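PDB 6FSK: DyP-type peroxidase from Pleurotus ostreatus PC15, which probably oxidises dyes and manganese(II) at the expense of hydrogen peroxide, using a heme b cofactor. Local coordinates for residues A39-H44 / A73-S78; I45-G50 / P473-L478. The protein carries 1 engineered substitution. One frame throughout, in Å; residues are numbered along the deposited sequence.

In the fold
From the N terminus, helix 31-41 runs into a short 3-10 turn, and its end enters interaction 1 (39-44 / 73-78). Interaction 2 (45-50 / 473-478) starts on the very next residue. Interaction 1 closes a loop of 28 residues that takes in the whole of helix 48-63 and returns on strand 74-80. Interaction 2 spans 422 residues and brings the C-terminal helix 475-481 back to the N-terminal domain. The segments alternate along the chain, so the two contacts cross. The centres of the two contacts lie about 8 Å apart, joined by a backbone hydrogen bond between K46 and V75. Together they tie two successive helices, a central strand and the chain's end.

Interaction 1. Residues A39-H44 / A73-S78; sequences AHFIPH and AAVNVS
F41 and H44, at the end of helix 31-41 and in the 3-10 turn after it, pack against V75 and V77 of strand 74-80 in a buried helix-on-sheet contact of the ferredoxin-like N-terminal half of the DyP fold. With CG anti to the backbone N (chi1 178°), the F41 ring extends to the sheet and meets it with its edge. Its CE1 comes to 3.8 Å from V75 CG2, and its CE2 lies 3.7 Å from V77 CB, so one ring rim spans two strand residues that face the helix. F157 packs edge-to-face with the same ring, and I153 of helix 144-156 also touches it. V75 carries the closest approach through its other methyl, CG1, held between the backbone N and carbonyl carbon (chi1 62°) and pressed to 3.0 Å from H44 O, a tight fit. Within the strand, N76 ND2 donates to V75 O at 2.8 Å in a nearly straight bond, although it comes from above the carbonyl plane. The polar link between the segments is a single water, which donates to H44 O at 2.7 Å and accepts from V75 N at 2.9 Å.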
loop_
_atom_site.group_PDB
_atom_site.type_symbol
_atom_site.label_atom_id
_atom_site.label_comp_id
_atom_site.label_asym_id
_atom_site.label_seq_id
_atom_site.Cartn_x
_atom_site.Cartn_y
_atom_site.Cartn_z
ATOM N N ALA A 39 8.464 -26.148 -11.002
ATOM C CA ALA A 39 7.843 -27.300 -10.325
ATOM C C ALA A 39 8.325 -27.652 -8.969
ATOM O O ALA A 39 7.580 -28.123 -8.122
ATOM C CB ALA A 39 7.937 -28.514 -11.259
ATOM N N HIS A 40 9.612 -27.409 -8.722
ATOM C CA HIS A 40 10.194 -27.603 -7.479
ATOM C C HIS A 40 9.965 -26.467 -6.513
ATOM O O HIS A 40 10.006 -26.670 -5.320
ATOM C CB HIS A 40 11.690 -27.800 -7.658
ATOM C CG HIS A 40 11.994 -29.099 -8.308
ATOM N ND1 HIS A 40 12.306 -29.207 -9.639
ATOM C CD2 HIS A 40 11.878 -30.361 -7.829
ATOM C CE1 HIS A 40 12.457 -30.488 -9.938
ATOM N NE2 HIS A 40 12.186 -31.203 -8.861
ATOM N N PHE A 41 9.758 -25.263 -7.044
ATOM C CA PHE A 41 9.482 -24.078 -6.232
ATOM C C PHE A 41 8.059 -24.096 -5.658
ATOM O O PHE A 41 7.870 -23.734 -4.504
ATOM C CB PHE A 41 9.684 -22.840 -7.096
ATOM C CG PHE A 41 9.392 -21.501 -6.395
ATOM C CD1 PHE A 41 9.770 -21.257 -5.094
ATOM C CD2 PHE A 41 8.741 -20.556 -7.088
ATOM C CE1 PHE A 41 9.522 -20.023 -4.498
ATOM C CE2 PHE A 41 8.511 -19.303 -6.518
ATOM C CZ PHE A 41 8.852 -19.102 -5.203
ATOM N N ILE A 42 7.078 -24.504 -6.441
ATOM C CA ILE A 42 5.691 -24.322 -6.063
ATOM C C ILE A 42 5.312 -24.885 -4.698
ATOM O O ILE A 42 4.612 -24.250 -3.914
ATOM C CB ILE A 42 4.748 -24.785 -7.221
ATOM C CG1 ILE A 42 4.792 -23.826 -8.377
ATOM C CG2 ILE A 42 3.282 -24.975 -6.707
ATOM C CD1 ILE A 42 4.311 -24.408 -9.692
ATOM N N PRO A 43 5.799 -26.083 -4.290
ATOM C CA PRO A 43 5.472 -26.604 -2.970
ATOM C C PRO A 43 5.969 -25.816 -1.777
ATOM O O PRO A 43 5.510 -26.060 -0.679
ATOM C CB PRO A 43 6.100 -28.026 -2.969
ATOM C CG PRO A 43 6.255 -28.328 -4.346
ATOM C CD PRO A 43 6.513 -27.075 -5.103
ATOM N N HIS A 44 6.916 -24.867 -1.990
ATOM C CA HIS A 44 7.353 -23.936 -0.978
ATOM C C HIS A 44 6.425 -22.716 -0.754
ATOM O O HIS A 44 6.590 -22.035 0.277
ATOM C CB HIS A 44 8.686 -23.346 -1.396
ATOM C CG HIS A 44 9.838 -24.270 -1.207
ATOM N ND1 HIS A 44 10.266 -25.162 -2.166
ATOM C CD2 HIS A 44 10.642 -24.440 -0.141
ATOM C CE1 HIS A 44 11.282 -25.871 -1.688
ATOM N NE2 HIS A 44 11.550 -25.433 -0.470
ATOM N N ALA A 73 10.635 -19.184 7.243
ATOM C CA ALA A 73 10.151 -18.001 6.550
ATOM C C ALA A 73 9.201 -18.461 5.451
ATOM O O ALA A 73 9.318 -19.571 4.905
ATOM C CB ALA A 73 11.311 -17.256 5.953
ATOM N N ALA A 74 8.302 -17.561 5.064
ATOM C CA ALA A 74 7.266 -17.843 4.098
ATOM C C ALA A 74 7.542 -17.142 2.799
ATOM O O ALA A 74 8.110 -16.035 2.795
ATOM C CB ALA A 74 5.945 -17.383 4.613
ATOM N N VAL A 75 7.085 -17.749 1.709
ATOM C CA VAL A 75 7.450 -17.230 0.388
ATOM C C VAL A 75 6.254 -17.121 -0.508
ATOM O O VAL A 75 5.344 -18.008 -0.503
ATOM C CB VAL A 75 8.511 -18.138 -0.293
ATOM C CG1 VAL A 75 7.996 -19.508 -0.511
ATOM C CG2 VAL A 75 8.976 -17.588 -1.625
ATOM N N ASN A 76 6.200 -16.057 -1.287
ATOM C CA ASN A 76 5.176 -15.859 -2.327
ATOM C C ASN A 76 5.911 -15.403 -3.607
ATOM O O ASN A 76 7.139 -15.097 -3.612
ATOM C CB ASN A 76 4.136 -14.770 -1.958
ATOM C CG ASN A 76 2.895 -15.294 -1.221
ATOM O OD1 ASN A 76 1.894 -14.572 -1.185
ATOM N ND2 ASN A 76 2.936 -16.517 -0.656
ATOM N N VAL A 77 5.199 -15.359 -4.731
ATOM C CA VAL A 77 5.763 -15.071 -6.035
ATOM C C VAL A 77 4.783 -14.279 -6.889
ATOM O O VAL A 77 3.558 -14.548 -6.816
ATOM C CB VAL A 77 6.239 -16.342 -6.824
ATOM C CG1 VAL A 77 5.022 -17.202 -7.259
ATOM C CG2 VAL A 77 7.058 -15.944 -8.052
ATOM N N SER A 78 5.232 -13.332 -7.725
ATOM C CA SER A 78 4.333 -12.524 -8.503
ATOM C C SER A 78 5.027 -12.141 -9.797
ATOM O O SER A 78 6.259 -12.060 -9.807
ATOM C CB SER A 78 3.879 -11.333 -7.646
ATOM O OG SER A 78 2.677 -10.724 -8.057
HETATM O O HOH W 1 6.188 -20.394 2.368
#

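Interaction 2. Residues I45-G50 / P473-L478; sequences IKTSAG and PSITAL
I45 and T47, in the connection leading into helix 48-63, pack against I475 and L478 on the first turn of helix 475-481, where the C-terminal helix docks on the N-terminal ferredoxin-like domain. The contacts across are all aliphatic. I45 uses two branches: its CD1 meets L478 CD1 tip to tip at a tight 3.4 Å, while its CG2 slides alongside I475 CD1 at 3.8 Å. T47 CG2 crosses I475 nearly at a right angle and touches its CG1 at 3.9 Å. V77 of strand 74-80 touches both I45 and L478.

Within each segment a side-chain hydroxyl N-caps the helix that follows. T47 OG1 accepts from G50 N at 3.0 Å, its chi1 of 75° turning the hydroxyl to the helix start and leaving CG2 for I475. S474 OG does likewise for A477 N at 2.9 Å. Replacing T47 by an alanine removes both OG1 and CG2, which would probably leave G50 N without its capping acceptor and open a gap beside I475 CG1. With both capping hydroxyls engaged by their own helices, between these two segments the join rests on the fit of aliphatic groups rather than on directional bonds.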
loop_
_atom_site.group_PDB
_atom_site.type_symbol
_atom_site.label_atom_id
_atom_site.label_comp_id
_atom_site.label_asym_id
_atom_site.label_seq_id
_atom_site.Cartn_x
_atom_site.Cartn_y
_atom_site.Cartn_z
ATOM N N ILE A 45 5.488 -22.472 -1.645
ATOM C CA ILE A 45 4.688 -21.202 -1.593
ATOM C C ILE A 45 3.675 -21.237 -0.470
ATOM O O ILE A 45 2.988 -22.268 -0.310
ATOM C CB ILE A 45 4.038 -20.927 -2.934
ATOM C CG1 ILE A 45 5.108 -20.688 -3.966
ATOM C CG2 ILE A 45 3.078 -19.714 -2.901
ATOM C CD1 ILE A 45 4.631 -20.614 -5.370
ATOM N N LYS A 46 3.631 -20.188 0.355
ATOM C CA LYS A 46 2.665 -20.142 1.447
ATOM C C LYS A 46 1.265 -19.803 0.936
ATOM O O LYS A 46 1.059 -18.813 0.193
ATOM C CB LYS A 46 3.089 -19.063 2.419
ATOM C CG LYS A 46 2.262 -18.910 3.686
ATOM C CD LYS A 46 2.248 -20.147 4.589
ATOM C CE LYS A 46 3.606 -20.596 5.063
ATOM N NZ LYS A 46 3.604 -21.865 5.950
ATOM N N THR A 47 0.310 -20.642 1.270
ATOM C CA THR A 47 -1.103 -20.355 0.954
ATOM C C THR A 47 -1.848 -19.679 2.098
ATOM O O THR A 47 -1.425 -19.643 3.237
ATOM C CB THR A 47 -1.855 -21.658 0.548
ATOM O OG1 THR A 47 -2.081 -22.387 1.752
ATOM C CG2 THR A 47 -1.083 -22.388 -0.450
ATOM N N SER A 48 -3.052 -19.175 1.765
ATOM C CA SER A 48 -3.918 -18.565 2.771
ATOM C C SER A 48 -4.335 -19.579 3.849
ATOM O O SER A 48 -4.371 -19.250 5.012
ATOM C CB SER A 48 -5.163 -17.986 2.150
ATOM O OG SER A 48 -4.807 -16.857 1.359
ATOM N N ALA A 49 -4.573 -20.806 3.401
ATOM C CA ALA A 49 -4.773 -21.895 4.365
ATOM C C ALA A 49 -3.601 -22.112 5.284
ATOM O O ALA A 49 -3.750 -22.405 6.501
ATOM C CB ALA A 49 -5.143 -23.166 3.625
ATOM N N GLY A 50 -2.399 -21.991 4.739
ATOM C CA GLY A 50 -1.196 -22.145 5.527
ATOM C C GLY A 50 -1.034 -21.056 6.557
ATOM O O GLY A 50 -0.545 -21.277 7.673
ATOM N N PRO A 473 -0.279 -15.345 -9.057
ATOM C CA PRO A 473 -1.246 -16.300 -9.523
ATOM C C PRO A 473 -1.611 -17.268 -8.418
ATOM O O PRO A 473 -0.945 -17.438 -7.383
ATOM C CB PRO A 473 -0.501 -17.015 -10.706
ATOM C CG PRO A 473 0.699 -16.113 -10.996
ATOM C CD PRO A 473 1.054 -15.563 -9.663
ATOM N N SER A 474 -2.694 -18.025 -8.666
ATOM C CA SER A 474 -3.064 -19.094 -7.763
ATOM C C SER A 474 -2.123 -20.275 -7.869
ATOM O O SER A 474 -1.364 -20.357 -8.823
ATOM C CB SER A 474 -4.504 -19.563 -8.181
ATOM O OG SER A 474 -4.405 -20.392 -9.367
ATOM N N ILE A 475 -2.203 -21.180 -6.901
ATOM C CA ILE A 475 -1.351 -22.359 -6.913
ATOM C C ILE A 475 -1.653 -23.207 -8.161
ATOM O O ILE A 475 -0.720 -23.590 -8.864
ATOM C CB ILE A 475 -1.473 -23.153 -5.631
ATOM C CG1 ILE A 475 -1.141 -22.304 -4.350
ATOM C CG2 ILE A 475 -0.634 -24.422 -5.727
ATOM C CD1 ILE A 475 0.272 -21.751 -4.402
ATOM N N THR A 476 -2.912 -23.471 -8.495
ATOM C CA THR A 476 -3.125 -24.259 -9.724
ATOM C C THR A 476 -2.712 -23.502 -11.006
ATOM O O THR A 476 -2.288 -24.134 -11.958
ATOM C CB THR A 476 -4.538 -24.779 -9.868
ATOM O OG1 THR A 476 -5.401 -23.686 -9.802
ATOM C CG2 THR A 476 -4.873 -25.732 -8.793
ATOM N N ALA A 477 -2.775 -22.155 -11.053
ATOM C CA ALA A 477 -2.252 -21.406 -12.169
ATOM C C ALA A 477 -0.744 -21.630 -12.304
ATOM O O ALA A 477 -0.256 -21.853 -13.426
ATOM C CB ALA A 477 -2.529 -19.922 -12.077
ATOM N N LEU A 478 -0.029 -21.551 -11.195
ATOM C CA LEU A 478 1.423 -21.786 -11.240
ATOM C C LEU A 478 1.726 -23.213 -11.783
ATOM O O LEU A 478 2.663 -23.376 -12.573
ATOM C CB LEU A 478 2.068 -21.546 -9.923
ATOM C CG LEU A 478 1.955 -20.145 -9.313
ATOM C CD1 LEU A 478 2.422 -20.077 -7.875
ATOM C CD2 LEU A 478 2.753 -19.187 -10.130
#